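Local coordinates for endo-beta-mannanase (PDB 7BOB), which probably removes mannose units from the ends of beta-1,4-linked mannan chains as a homotrimeric family 5 glycoside hydrolase in the hindgut of a wood-feeding termite, at residues D4-F9 with G14-P19; R94-L99 with P276-E281. All coordinates share one frame; numbering follows the deposited sequence.

Overall arrangement
Both interactions belong to the beta/alpha-barrel domain, interaction 1 at its N-terminal approach and interaction 2 in its interior, with centres about 14 Å apart. Interaction 1 is partly buried and joins two loops of the chain leading into the first barrel strand, 20-23; a salt bridge and a cation-pi stack sit at its more exposed end, aromatic and proline packing at its buried end. In interaction 2, strands 94-101 and 277-282, the third and seventh, meet through one hydrogen bond between neutral amides, with a leucine methyl packed beside it. The two touch where Phe17 packs on Arg94 and Gly7 on Pro276. Interaction 1 is the larger, between near neighbours in sequence; interaction 2 joins distant ones.

Interaction 1: residues D4-F9 with G14-P19; sequences DSSGYF and GARFIP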
loop_
_atom_site.group_PDB
_atom_site.type_symbol
_atom_site.label_atom_id
_atom_site.label_comp_id
_atom_site.label_asym_id
_atom_site.label_seq_id
_atom_site.Cartn_x
_atom_site.Cartn_y
_atom_site.Cartn_z
ATOM N N ASP A 4 12.828 25.950 -34.490
ATOM C CA ASP A 4 13.594 25.500 -35.651
ATOM C C ASP A 4 13.939 24.008 -35.540
ATOM O O ASP A 4 13.634 23.337 -34.545
ATOM C CB ASP A 4 14.844 26.372 -35.865
ATOM C CG ASP A 4 15.942 26.179 -34.800
ATOM O OD1 ASP A 4 16.017 25.107 -34.139
ATOM O OD2 ASP A 4 16.762 27.132 -34.652
ATOM N N SER A 5 14.593 23.495 -36.591
ATOM C CA SER A 5 14.832 22.063 -36.766
ATOM C C SER A 5 15.762 21.474 -35.715
ATOM O O SER A 5 15.728 20.260 -35.497
ATOM C CB SER A 5 15.420 21.803 -38.156
ATOM O OG SER A 5 16.751 22.313 -38.248
ATOM N N SER A 6 16.612 22.289 -35.096
ATOM C CA SER A 6 17.472 21.862 -34.001
ATOM C C SER A 6 16.833 22.052 -32.621
ATOM O O SER A 6 17.539 21.947 -31.612
ATOM C CB SER A 6 18.802 22.609 -34.064
ATOM O OG SER A 6 19.242 22.707 -35.403
ATOM N N GLY A 7 15.529 22.342 -32.558
ATOM C CA GLY A 7 14.828 22.478 -31.296
ATOM C C GLY A 7 14.917 23.822 -30.600
ATOM O O GLY A 7 14.660 23.890 -29.392
ATOM N N TYR A 8 15.246 24.901 -31.312
ATOM C CA TYR A 8 15.458 26.198 -30.682
ATOM C C TYR A 8 14.350 27.184 -31.045
ATOM O O TYR A 8 13.733 27.093 -32.111
ATOM C CB TYR A 8 16.828 26.779 -31.062
ATOM C CG TYR A 8 17.948 26.024 -30.388
ATOM C CD1 TYR A 8 18.564 24.934 -31.011
ATOM C CD2 TYR A 8 18.364 26.373 -29.114
ATOM C CE1 TYR A 8 19.571 24.224 -30.377
ATOM C CE2 TYR A 8 19.376 25.670 -28.473
ATOM C CZ TYR A 8 19.974 24.596 -29.103
ATOM O OH TYR A 8 20.968 23.905 -28.435
ATOM N N PHE A 9 14.086 28.102 -30.112
ATOM C CA PHE A 9 13.160 29.201 -30.344
ATOM C C PHE A 9 13.648 30.128 -31.460
ATOM O O PHE A 9 14.837 30.447 -31.564
ATOM C CB PHE A 9 13.003 30.013 -29.064
ATOM C CG PHE A 9 12.115 29.373 -28.052
ATOM C CD1 PHE A 9 12.635 28.487 -27.123
ATOM C CD2 PHE A 9 10.755 29.648 -28.034
ATOM C CE1 PHE A 9 11.812 27.900 -26.191
ATOM C CE2 PHE A 9 9.930 29.065 -27.115
ATOM C CZ PHE A 9 10.456 28.188 -26.185
ATOM N N GLY A 14 12.755 35.347 -37.530
ATOM C CA GLY A 14 13.543 34.173 -37.848
ATOM C C GLY A 14 14.930 34.100 -37.234
ATOM O O GLY A 14 15.654 33.129 -37.508
ATOM N N ALA A 15 15.338 35.082 -36.431
ATOM C CA ALA A 15 16.562 34.935 -35.653
ATOM C C ALA A 15 16.318 34.032 -34.445
ATOM O O ALA A 15 15.220 33.989 -33.870
ATOM C CB ALA A 15 17.087 36.292 -35.177
ATOM N N ARG A 16 17.359 33.318 -34.053
ATOM C CA ARG A 16 17.277 32.425 -32.912
ATOM C C ARG A 16 17.321 33.233 -31.621
ATOM O O ARG A 16 18.019 34.244 -31.537
ATOM C CB ARG A 16 18.439 31.422 -32.952
ATOM C CG ARG A 16 18.414 30.411 -31.809
ATOM C CD ARG A 16 19.569 29.450 -31.880
ATOM N NE ARG A 16 19.310 28.399 -32.860
ATOM C CZ ARG A 16 20.181 27.451 -33.178
ATOM N NH1 ARG A 16 21.367 27.425 -32.578
ATOM N NH2 ARG A 16 19.857 26.530 -34.082
ATOM N N PHE A 17 16.583 32.788 -30.598
ATOM C CA PHE A 17 16.859 33.339 -29.279
ATOM C C PHE A 17 16.719 32.281 -28.191
ATOM O O PHE A 17 15.999 31.294 -28.326
ATOM C CB PHE A 17 16.008 34.584 -28.979
ATOM C CG PHE A 17 14.630 34.296 -28.526
ATOM C CD1 PHE A 17 14.305 34.393 -27.180
ATOM C CD2 PHE A 17 13.639 33.955 -29.442
ATOM C CE1 PHE A 17 13.022 34.138 -26.739
ATOM C CE2 PHE A 17 12.329 33.696 -29.017
ATOM C CZ PHE A 17 12.019 33.792 -27.665
ATOM N N ILE A 18 17.480 32.492 -27.128
ATOM C CA ILE A 18 17.578 31.621 -25.972
ATOM C C ILE A 18 16.824 32.305 -24.837
ATOM O O ILE A 18 17.307 33.306 -24.288
ATOM C CB ILE A 18 19.037 31.351 -25.580
ATOM C CG1 ILE A 18 19.881 30.910 -26.790
ATOM C CG2 ILE A 18 19.082 30.320 -24.474
ATOM C CD1 ILE A 18 19.464 29.603 -27.427
ATOM N N PRO A 19 15.642 31.822 -24.465
ATOM C CA PRO A 19 14.955 32.399 -23.304
ATOM C C PRO A 19 15.843 32.283 -22.075
ATOM O O PRO A 19 16.391 31.218 -21.789
ATOM C CB PRO A 19 13.687 31.549 -23.187
ATOM C CG PRO A 19 13.437 31.056 -24.582
ATOM C CD PRO A 19 14.816 30.827 -25.171
HETATM O O HOH W 1 16.021 28.429 -27.877
#
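Asp4 and Arg16 form a salt bridge: NH2 of Arg16 meets OD2 of Asp4 at 3.2 Å on its syn side, tilted out of the carboxylate plane, while OD2 lies near the plane of the guanidinium. NE of Arg16 adds a weak bond to the same oxygen. The other carboxylate oxygen, OD1, accepts from the backbone N of Tyr8 at 2.9 Å, from above the carboxylate plane, just past the type I turn from Asp4 to Gly7. A bend at chi3 (-80°) lays the guanidinium flat on the Tyr8 ring, planes 26° apart, as an off-centre cation-pi stack with CZ 4.2 Å from the ring centroid. With an alanine in place of Arg16, the Tyr8 face would lose its cation and OD2 of Asp4 would probably have to lean on its other salt bridge, to Arg10. Between the backbones, Phe17 N donates to Phe9 O at 3.1 Å, and a water bridges Phe9 N to Phe17 O. Further in, CB of Phe9 lies over the Phe17 ring, while CG of Pro19 sits over a face of the Phe9 ring, 4.0 Å from its centroid. Ile18 CD1 reaches CD2 of Tyr8. Segment 14-19 runs into strand 20-23 at the N-terminal end of the barrel, and 4-9 into the short strand 9-10; Phe9 packs against Leu190 and Val236, and Ile18 against Tyr314 of strand 311-316.

Interaction 2: residues R94-L99 with P276-E281; sequences RPQPSL and PVLLQE
The side-chain amides of Gln96 and Gln280 meet with their planes turned 60° from each other. NE2 of Gln280 donates to OE1 of Gln96 across 2.9 Å, and the bond is nearly straight, 169° at the hydrogen. Oxygen and donor use their planes differently: OE1 lies close to the amide plane of Gln280, whereas the donor stands above the carbonyl plane of Gln96. Beside this bond the methyl CD2 of Leu278 comes up to NE2 of Gln96 at 3.4 Å, its side chain arriving from the opposite direction, and CG of Gln280 adds a further carbon contact to OE1 of Gln96 at 3.6 Å.

Both glutamines span the gap by stretching out. Gln96 carries CG anti to its backbone nitrogen (chi1 -174°) and stays extended beyond it, as does Gln280, which is how the amides touch although the nearest CA atoms, those of Gln96 and Gln280, are 9.9 Å apart.

NE2 of Gln96 is also bonded to Cys149 O; Gln280 receives a bond from His240 NE2 at its OE1 and gives a second one from its NE2 to Asp152 OD1. These bonds probably fix which end of each amide is oxygen and which nitrogen, and they tie the buried polar ends into a network crossing the barrel. Just beyond Gln280, Glu281 lies close to Glu156, consistent with the carboxylate pair that family 5 enzymes carry at the C-terminal ends of their fourth and seventh strands.

Strand 94-101 lies between 56-62 and 151-154, and 277-282 between 311-316 and 237-241, so the contact bridges non-adjacent walls of the barrel, with Arg58 and Leu315 packing nearby and helix 258-272 lying against Val277 and Leu279.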
loop_
_atom_site.group_PDB
_atom_site.type_symbol
_atom_site.label_atom_id
_atom_site.label_comp_id
_atom_site.label_asym_id
_atom_site.label_seq_id
_atom_site.Cartn_x
_atom_site.Cartn_y
_atom_site.Cartn_z
ATOM N N ARG A 94 9.973 38.998 -22.951
ATOM C CA ARG A 94 8.911 38.206 -23.564
ATOM C C ARG A 94 8.164 37.446 -22.473
ATOM O O ARG A 94 8.741 36.584 -21.798
ATOM C CB ARG A 94 9.471 37.236 -24.618
ATOM C CG ARG A 94 10.412 37.894 -25.637
ATOM C CD ARG A 94 10.803 36.961 -26.797
ATOM N NE ARG A 94 9.684 36.739 -27.711
ATOM C CZ ARG A 94 9.677 37.075 -29.003
ATOM N NH1 ARG A 94 10.741 37.659 -29.563
ATOM N NH2 ARG A 94 8.587 36.825 -29.734
ATOM N N PRO A 95 6.887 37.749 -22.255
ATOM C CA PRO A 95 6.139 37.049 -21.204
ATOM C C PRO A 95 5.870 35.602 -21.589
ATOM O O PRO A 95 5.576 35.285 -22.742
ATOM C CB PRO A 95 4.836 37.850 -21.099
ATOM C CG PRO A 95 4.705 38.541 -22.435
ATOM C CD PRO A 95 6.100 38.813 -22.906
ATOM N N GLN A 96 5.968 34.711 -20.611
ATOM C CA GLN A 96 5.556 33.325 -20.811
ATOM C C GLN A 96 4.421 33.093 -19.831
ATOM O O GLN A 96 4.657 32.730 -18.671
ATOM C CB GLN A 96 6.704 32.335 -20.614
ATOM C CG GLN A 96 6.302 30.912 -20.969
ATOM C CD GLN A 96 7.455 29.918 -20.829
ATOM O OE1 GLN A 96 7.562 29.210 -19.832
ATOM N NE2 GLN A 96 8.334 29.884 -21.828
ATOM N N PRO A 97 3.178 33.342 -20.240
ATOM C CA PRO A 97 2.060 33.267 -19.294
ATOM C C PRO A 97 1.605 31.832 -19.130
ATOM O O PRO A 97 1.525 31.074 -20.099
ATOM C CB PRO A 97 0.974 34.130 -19.962
ATOM C CG PRO A 97 1.220 33.936 -21.426
ATOM C CD PRO A 97 2.738 33.739 -21.591
ATOM N N SER A 98 1.304 31.460 -17.889
ATOM C CA SER A 98 0.913 30.094 -17.548
ATOM C C SER A 98 -0.540 30.120 -17.109
ATOM O O SER A 98 -0.883 30.844 -16.167
ATOM C CB SER A 98 1.819 29.532 -16.452
ATOM O OG SER A 98 1.547 28.166 -16.180
ATOM N N LEU A 99 -1.386 29.333 -17.793
ATOM C CA LEU A 99 -2.845 29.455 -17.688
ATOM C C LEU A 99 -3.416 28.665 -16.515
ATOM O O LEU A 99 -4.069 29.232 -15.628
ATOM C CB LEU A 99 -3.510 28.992 -18.994
ATOM C CG LEU A 99 -3.019 29.717 -20.260
ATOM C CD1 LEU A 99 -3.957 29.510 -21.446
ATOM C CD2 LEU A 99 -2.809 31.212 -20.013
ATOM N N PRO A 276 11.798 19.302 -28.502
ATOM C CA PRO A 276 12.575 20.402 -27.922
ATOM C C PRO A 276 12.172 20.603 -26.469
ATOM O O PRO A 276 11.024 20.345 -26.077
ATOM C CB PRO A 276 12.209 21.609 -28.802
ATOM C CG PRO A 276 10.899 21.256 -29.439
ATOM C CD PRO A 276 10.837 19.747 -29.530
ATOM N N VAL A 277 13.134 21.026 -25.648
ATOM C CA VAL A 277 12.906 21.060 -24.209
ATOM C C VAL A 277 13.463 22.347 -23.622
ATOM O O VAL A 277 14.627 22.689 -23.844
ATOM C CB VAL A 277 13.492 19.817 -23.489
ATOM C CG1 VAL A 277 14.955 19.725 -23.690
ATOM C CG2 VAL A 277 13.215 19.911 -22.018
ATOM N N LEU A 278 12.606 23.058 -22.881
ATOM C CA LEU A 278 12.935 24.268 -22.147
ATOM C C LEU A 278 13.180 23.922 -20.685
ATOM O O LEU A 278 12.331 23.286 -20.046
ATOM C CB LEU A 278 11.782 25.281 -22.248
ATOM C CG LEU A 278 11.882 26.542 -21.392
ATOM C CD1 LEU A 278 13.115 27.303 -21.856
ATOM C CD2 LEU A 278 10.655 27.471 -21.502
ATOM N N LEU A 279 14.318 24.359 -20.144
ATOM C CA LEU A 279 14.541 24.250 -18.703
ATOM C C LEU A 279 13.717 25.348 -18.052
ATOM O O LEU A 279 14.213 26.429 -17.719
ATOM C CB LEU A 279 16.018 24.372 -18.347
ATOM C CG LEU A 279 16.348 24.083 -16.878
ATOM C CD1 LEU A 279 15.957 22.659 -16.521
ATOM C CD2 LEU A 279 17.828 24.334 -16.527
ATOM N N GLN A 280 12.422 25.059 -17.880
ATOM C CA GLN A 280 11.447 26.086 -17.522
ATOM C C GLN A 280 11.532 26.511 -16.065
ATOM O O GLN A 280 11.028 27.589 -15.706
ATOM C CB GLN A 280 10.049 25.575 -17.822
ATOM C CG GLN A 280 8.952 26.627 -17.742
ATOM C CD GLN A 280 7.621 26.003 -17.986
ATOM O OE1 GLN A 280 7.311 24.953 -17.413
ATOM N NE2 GLN A 280 6.827 26.614 -18.858
ATOM N N GLU A 281 12.160 25.688 -15.227
ATOM C CA GLU A 281 12.346 25.963 -13.808
ATOM C C GLU A 281 13.619 25.257 -13.384
ATOM O O GLU A 281 13.737 24.042 -13.575
ATOM C CB GLU A 281 11.203 25.421 -12.937
ATOM C CG GLU A 281 9.913 26.192 -12.900
ATOM C CD GLU A 281 8.916 25.530 -11.926
ATOM O OE1 GLU A 281 9.368 24.806 -10.995
ATOM O OE2 GLU A 281 7.697 25.695 -12.116
#